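Local coordinates for peptidase M16 C-terminal domain-containing protein (Enterococcus faecalis, PDB 3D3Y), which is of uncharacterised function but belongs to the M16 family of metallopeptidases, with a domain of the inactive type, at residues Ser155-Ser160 against Ala414-Glu419. Residues are numbered along the deposited sequence; the frame is centred on the assembly and turned at random.
Sequences SLALQS and AIFFLE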
loop_
_atom_site.group_PDB
_atom_site.type_symbol
_atom_site.label_atom_id
_atom_site.label_comp_id
_atom_site.label_asym_id
_atom_site.label_seq_id
_atom_site.Cartn_x
_atom_site.Cartn_y
_atom_site.Cartn_z
ATOM N N SER A 155 -1.636 14.821 -5.278
ATOM C CA SER A 155 -2.382 13.559 -5.136
ATOM C C SER A 155 -2.860 13.368 -3.705
ATOM O O SER A 155 -3.995 13.013 -3.446
ATOM C CB SER A 155 -1.515 12.360 -5.518
ATOM O OG SER A 155 -2.310 11.170 -5.390
ATOM N N LEU A 156 -1.964 13.592 -2.765
ATOM C CA LEU A 156 -2.315 13.572 -1.355
ATOM C C LEU A 156 -3.373 14.625 -0.989
ATOM O O LEU A 156 -4.280 14.356 -0.186
ATOM C CB LEU A 156 -1.058 13.735 -0.501
ATOM C CG LEU A 156 -0.034 12.612 -0.644
ATOM C CD1 LEU A 156 1.279 13.128 -0.090
ATOM C CD2 LEU A 156 -0.487 11.343 0.082
ATOM N N ALA A 157 -3.249 15.816 -1.562
ATOM C CA ALA A 157 -4.191 16.891 -1.288
ATOM C C ALA A 157 -5.567 16.545 -1.850
ATOM O O ALA A 157 -6.586 16.860 -1.238
ATOM C CB ALA A 157 -3.707 18.231 -1.869
ATOM N N LEU A 158 -5.592 15.921 -3.024
ATOM C CA LEU A 158 -6.855 15.460 -3.585
ATOM C C LEU A 158 -7.505 14.467 -2.623
ATOM O O LEU A 158 -8.689 14.562 -2.332
ATOM C CB LEU A 158 -6.633 14.791 -4.952
ATOM C CG LEU A 158 -7.865 14.135 -5.588
ATOM C CD1 LEU A 158 -8.843 15.216 -6.021
ATOM C CD2 LEU A 158 -7.402 13.284 -6.773
ATOM N N GLN A 159 -6.716 13.505 -2.163
ATOM C CA GLN A 159 -7.221 12.527 -1.197
ATOM C C GLN A 159 -7.790 13.160 0.087
ATOM O O GLN A 159 -8.848 12.719 0.595
ATOM C CB GLN A 159 -6.171 11.450 -0.933
ATOM C CG GLN A 159 -6.037 10.510 -2.135
ATOM C CD GLN A 159 -5.096 9.322 -1.907
ATOM O OE1 GLN A 159 -5.038 8.747 -0.819
ATOM N NE2 GLN A 159 -4.399 8.927 -2.961
ATOM N N SER A 160 -7.127 14.212 0.596
ATOM C CA SER A 160 -7.638 14.931 1.784
ATOM C C SER A 160 -9.015 15.518 1.543
ATOM O O SER A 160 -9.833 15.542 2.454
ATOM C CB SER A 160 -6.723 16.078 2.219
ATOM O OG SER A 160 -5.561 15.566 2.826
ATOM N N ALA A 414 -14.610 15.287 -6.055
ATOM C CA ALA A 414 -13.679 16.302 -5.595
ATOM C C ALA A 414 -12.733 16.675 -6.721
ATOM O O ALA A 414 -12.402 15.850 -7.563
ATOM C CB ALA A 414 -12.914 15.802 -4.343
ATOM N N ILE A 415 -12.322 17.934 -6.745
ATOM C CA ILE A 415 -11.350 18.402 -7.718
ATOM C C ILE A 415 -10.335 19.211 -6.914
ATOM O O ILE A 415 -10.717 20.119 -6.149
ATOM C CB ILE A 415 -11.983 19.386 -8.744
ATOM C CG1 ILE A 415 -13.015 18.700 -9.632
ATOM C CG2 ILE A 415 -10.876 20.107 -9.578
ATOM C CD1 ILE A 415 -13.903 19.675 -10.363
ATOM N N PHE A 416 -9.053 18.901 -7.075
ATOM C CA PHE A 416 -8.031 19.696 -6.422
ATOM C C PHE A 416 -7.156 20.322 -7.487
ATOM O O PHE A 416 -6.672 19.629 -8.397
ATOM C CB PHE A 416 -7.173 18.851 -5.461
ATOM C CG PHE A 416 -6.082 19.651 -4.785
ATOM C CD1 PHE A 416 -6.375 20.484 -3.717
ATOM C CD2 PHE A 416 -4.774 19.630 -5.283
ATOM C CE1 PHE A 416 -5.361 21.256 -3.115
ATOM C CE2 PHE A 416 -3.751 20.398 -4.700
ATOM C CZ PHE A 416 -4.044 21.214 -3.620
ATOM N N PHE A 417 -6.968 21.630 -7.372
ATOM C CA PHE A 417 -6.200 22.415 -8.324
ATOM C C PHE A 417 -5.014 23.076 -7.613
ATOM O O PHE A 417 -5.191 23.899 -6.707
ATOM C CB PHE A 417 -7.145 23.448 -8.958
ATOM C CG PHE A 417 -6.504 24.366 -9.985
ATOM C CD1 PHE A 417 -5.561 23.895 -10.890
ATOM C CD2 PHE A 417 -6.895 25.705 -10.056
ATOM C CE1 PHE A 417 -5.007 24.742 -11.867
ATOM C CE2 PHE A 417 -6.332 26.572 -11.019
ATOM C CZ PHE A 417 -5.392 26.075 -11.936
ATOM N N LEU A 418 -3.798 22.686 -7.995
ATOM C CA LEU A 418 -2.606 23.318 -7.440
ATOM C C LEU A 418 -2.142 24.290 -8.490
ATOM O O LEU A 418 -1.626 23.880 -9.534
ATOM C CB LEU A 418 -1.504 22.303 -7.090
ATOM C CG LEU A 418 -0.265 22.830 -6.339
ATOM C CD1 LEU A 418 -0.617 23.182 -4.870
ATOM C CD2 LEU A 418 0.805 21.798 -6.343
ATOM N N GLU A 419 -2.353 25.580 -8.214
ATOM C CA GLU A 419 -2.242 26.590 -9.233
ATOM C C GLU A 419 -0.924 27.322 -9.125
ATOM O O GLU A 419 -0.612 27.932 -8.086
ATOM C CB GLU A 419 -3.414 27.571 -9.159
ATOM C CG GLU A 419 -3.354 28.676 -10.226
ATOM C CD GLU A 419 -4.600 29.571 -10.227
ATOM O OE1 GLU A 419 -5.047 29.942 -9.133
ATOM O OE2 GLU A 419 -5.122 29.885 -11.323
#
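L158 and F416 are the residues whose CA atoms lie nearest across the contact, 5.2 Å apart, where helix segment 155-160 runs roughly antiparallel to strand segment 414-419 at 143° between their directions, the axes 7.8 Å apart. The methyl of A157 sits squarely over one face of the F416 ring: CB lies 3.5 Å from the ring centroid and only 12° off its normal, a CH-pi contact in which all six ring carbons are within 4.0 Å of CB. CB of F416 points toward the helix, and CG stands anti to the backbone N (chi1 179°), beside the residue's own carbonyl carbon. Here helix 150-162 packs on the five-stranded mixed sheet in which strand 411-421 runs between strands 244-251 and 255-262, with strands 314-321 and 303-309 following beyond 255-262. L158 reaches the strand with one branch of its fork. Its CD1 rests against the backbone, 3.8 Å from F416 N and 3.9 Å from A414 O, and touches F416 CB at 4.0 Å; A414 CB lies slightly farther off. The same leucine also meets N258 and A260 on the adjoining strand and T316 on strand 314-321, while E248 touches F416 from strand 244-251.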